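Local coordinates for hypothetical protein (Nitrosomonas europaea, PDB 2ODK) that probably acts as the antitoxin of a type II toxin-antitoxin pair, as a dimeric member of the Phd/YefM family, at residues V39-P42 against I43-R47. Sequence-based numbering, arbitrary orientation. Where two conformers were deposited one is given.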
loop_
_atom_site.group_PDB
_atom_site.type_symbol
_atom_site.label_atom_id
_atom_site.label_comp_id
_atom_site.label_asym_id
_atom_site.label_seq_id
_atom_site.Cartn_x
_atom_site.Cartn_y
_atom_site.Cartn_z
ATOM N N VAL A 39 -3.100 0.883 -3.592
ATOM C CA VAL A 39 -3.118 2.030 -2.683
ATOM C C VAL A 39 -2.480 1.597 -1.361
ATOM O O VAL A 39 -2.727 0.490 -0.870
ATOM C CB VAL A 39 -4.553 2.593 -2.537
ATOM C CG1 VAL A 39 -5.516 1.527 -2.140
ATOM C CG2 VAL A 39 -4.614 3.747 -1.567
ATOM N N LEU A 40 -1.579 2.443 -0.864
ATOM C CA LEU A 40 -0.922 2.142 0.426
ATOM C C LEU A 40 -1.756 2.822 1.498
ATOM O O LEU A 40 -1.913 4.057 1.458
ATOM C CB LEU A 40 0.511 2.704 0.438
ATOM C CG LEU A 40 1.360 2.227 1.623
ATOM C CD1 LEU A 40 1.707 0.746 1.541
ATOM C CD2 LEU A 40 2.612 3.066 1.817
ATOM N N VAL A 41 -2.282 2.017 2.434
ATOM C CA VAL A 41 -3.265 2.480 3.412
ATOM C C VAL A 41 -2.660 2.310 4.813
ATOM O O VAL A 41 -2.036 1.309 5.083
ATOM C CB VAL A 41 -4.537 1.585 3.329
ATOM C CG1 VAL A 41 -5.588 1.978 4.371
ATOM C CG2 VAL A 41 -5.118 1.610 1.892
ATOM N N PRO A 42 -2.864 3.289 5.716
ATOM C CA PRO A 42 -2.385 3.073 7.091
ATOM C C PRO A 42 -3.013 1.799 7.642
ATOM O O PRO A 42 -4.201 1.565 7.460
ATOM C CB PRO A 42 -2.938 4.282 7.862
ATOM C CG PRO A 42 -3.168 5.364 6.798
ATOM C CD PRO A 42 -3.554 4.583 5.539
ATOM N N ILE A 43 -2.232 0.985 8.342
ATOM C CA ILE A 43 -2.726 -0.353 8.660
ATOM C C ILE A 43 -3.988 -0.295 9.551
ATOM O O ILE A 43 -4.941 -1.072 9.352
ATOM C CB ILE A 43 -1.633 -1.240 9.285
ATOM C CG1 ILE A 43 -2.075 -2.708 9.449
ATOM C CG2 ILE A 43 -1.132 -0.713 10.619
ATOM C CD1 ILE A 43 -2.198 -3.411 8.078
ATOM N N GLY A 44 -4.021 0.676 10.466
ATOM C CA GLY A 44 -5.178 0.776 11.388
ATOM C C GLY A 44 -6.451 1.098 10.624
ATOM O O GLY A 44 -7.548 0.585 10.946
ATOM N N GLU A 45 -6.313 1.949 9.599
ATOM C CA GLU A 45 -7.471 2.306 8.792
ATOM C C GLU A 45 -7.983 1.077 8.029
ATOM O O GLU A 45 -9.204 0.841 7.965
ATOM C CB GLU A 45 -7.082 3.412 7.805
ATOM C CG GLU A 45 -8.201 3.809 6.865
ATOM C CD GLU A 45 -7.876 5.049 6.029
ATOM O OE1 GLU A 45 -6.993 5.831 6.432
ATOM O OE2 GLU A 45 -8.528 5.259 4.970
ATOM N N TRP A 46 -7.050 0.285 7.455
ATOM C CA TRP A 46 -7.436 -0.944 6.802
ATOM C C TRP A 46 -8.150 -1.913 7.759
ATOM O O TRP A 46 -9.210 -2.486 7.412
ATOM C CB TRP A 46 -6.156 -1.591 6.247
ATOM C CG TRP A 46 -6.283 -3.002 5.752
ATOM C CD1 TRP A 46 -5.747 -4.156 6.316
ATOM C CD2 TRP A 46 -6.946 -3.382 4.595
ATOM N NE1 TRP A 46 -6.070 -5.232 5.540
ATOM C CE2 TRP A 46 -6.792 -4.793 4.462
ATOM C CE3 TRP A 46 -7.616 -2.685 3.622
ATOM C CZ2 TRP A 46 -7.329 -5.506 3.417
ATOM C CZ3 TRP A 46 -8.170 -3.432 2.537
ATOM C CH2 TRP A 46 -8.011 -4.804 2.457
ATOM N N ARG A 47 -7.591 -2.106 8.960
ATOM C CA ARG A 47 -8.213 -3.057 9.901
ATOM C C ARG A 47 -9.646 -2.622 10.224
ATOM O O ARG A 47 -10.553 -3.446 10.290
ATOM C CB ARG A 47 -7.437 -3.144 11.213
ATOM C CG ARG A 47 -5.993 -3.648 11.086
ATOM C CD ARG A 47 -5.935 -5.038 10.487
ATOM N NE ARG A 47 -4.575 -5.566 10.478
ATOM C CZ ARG A 47 -4.257 -6.713 9.875
ATOM N NH1 ARG A 47 -5.231 -7.440 9.313
ATOM N NH2 ARG A 47 -3.017 -7.168 9.894
#
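P42 ends the strand 35-42 and W46 lies in the first turn of the helix that follows directly; one backbone bond joins them, W46 N to P42 O at 3.1 Å. It is nearly straight, 167° at the hydrogen, and the donor sits almost in line with the carbonyl. P42 thus occupies the N-cap position, and the next bond of the helix, R47 N to I43 O, measures 2.9 Å.

The apolar contacts gather on one methyl of V41. With CG1 anti to the backbone N (chi1 178°), this branch reaches the start of the helix, 4.0 Å from E45 CB. V41 CG1 also lies 3.8 Å from W46 N and 4.1 Å from W46 CB, while the indole leads away from the strand. E45 lies across V41, roughly perpendicular to it, and its chain runs beside the proline ring in the same direction. That chain is extended, which carries the carboxylate alongside the ring and leaves E45 OE1 3.8 Å from P42 CD, a van der Waals contact.

Strand and helix axes stand at 89°, so the chain turns a sharp corner with no intervening loop. P27 packs against P42 and E45, while residues 39-42 pair antiparallel with a strand of the second subunit, whose W46 packs on V39 and E45. R47 makes a salt bridge to E36 of that subunit. This strand-to-helix corner beside a sheet continued across the dimer interface is consistent with the dimeric N-terminal domain of Phd/YefM antitoxins.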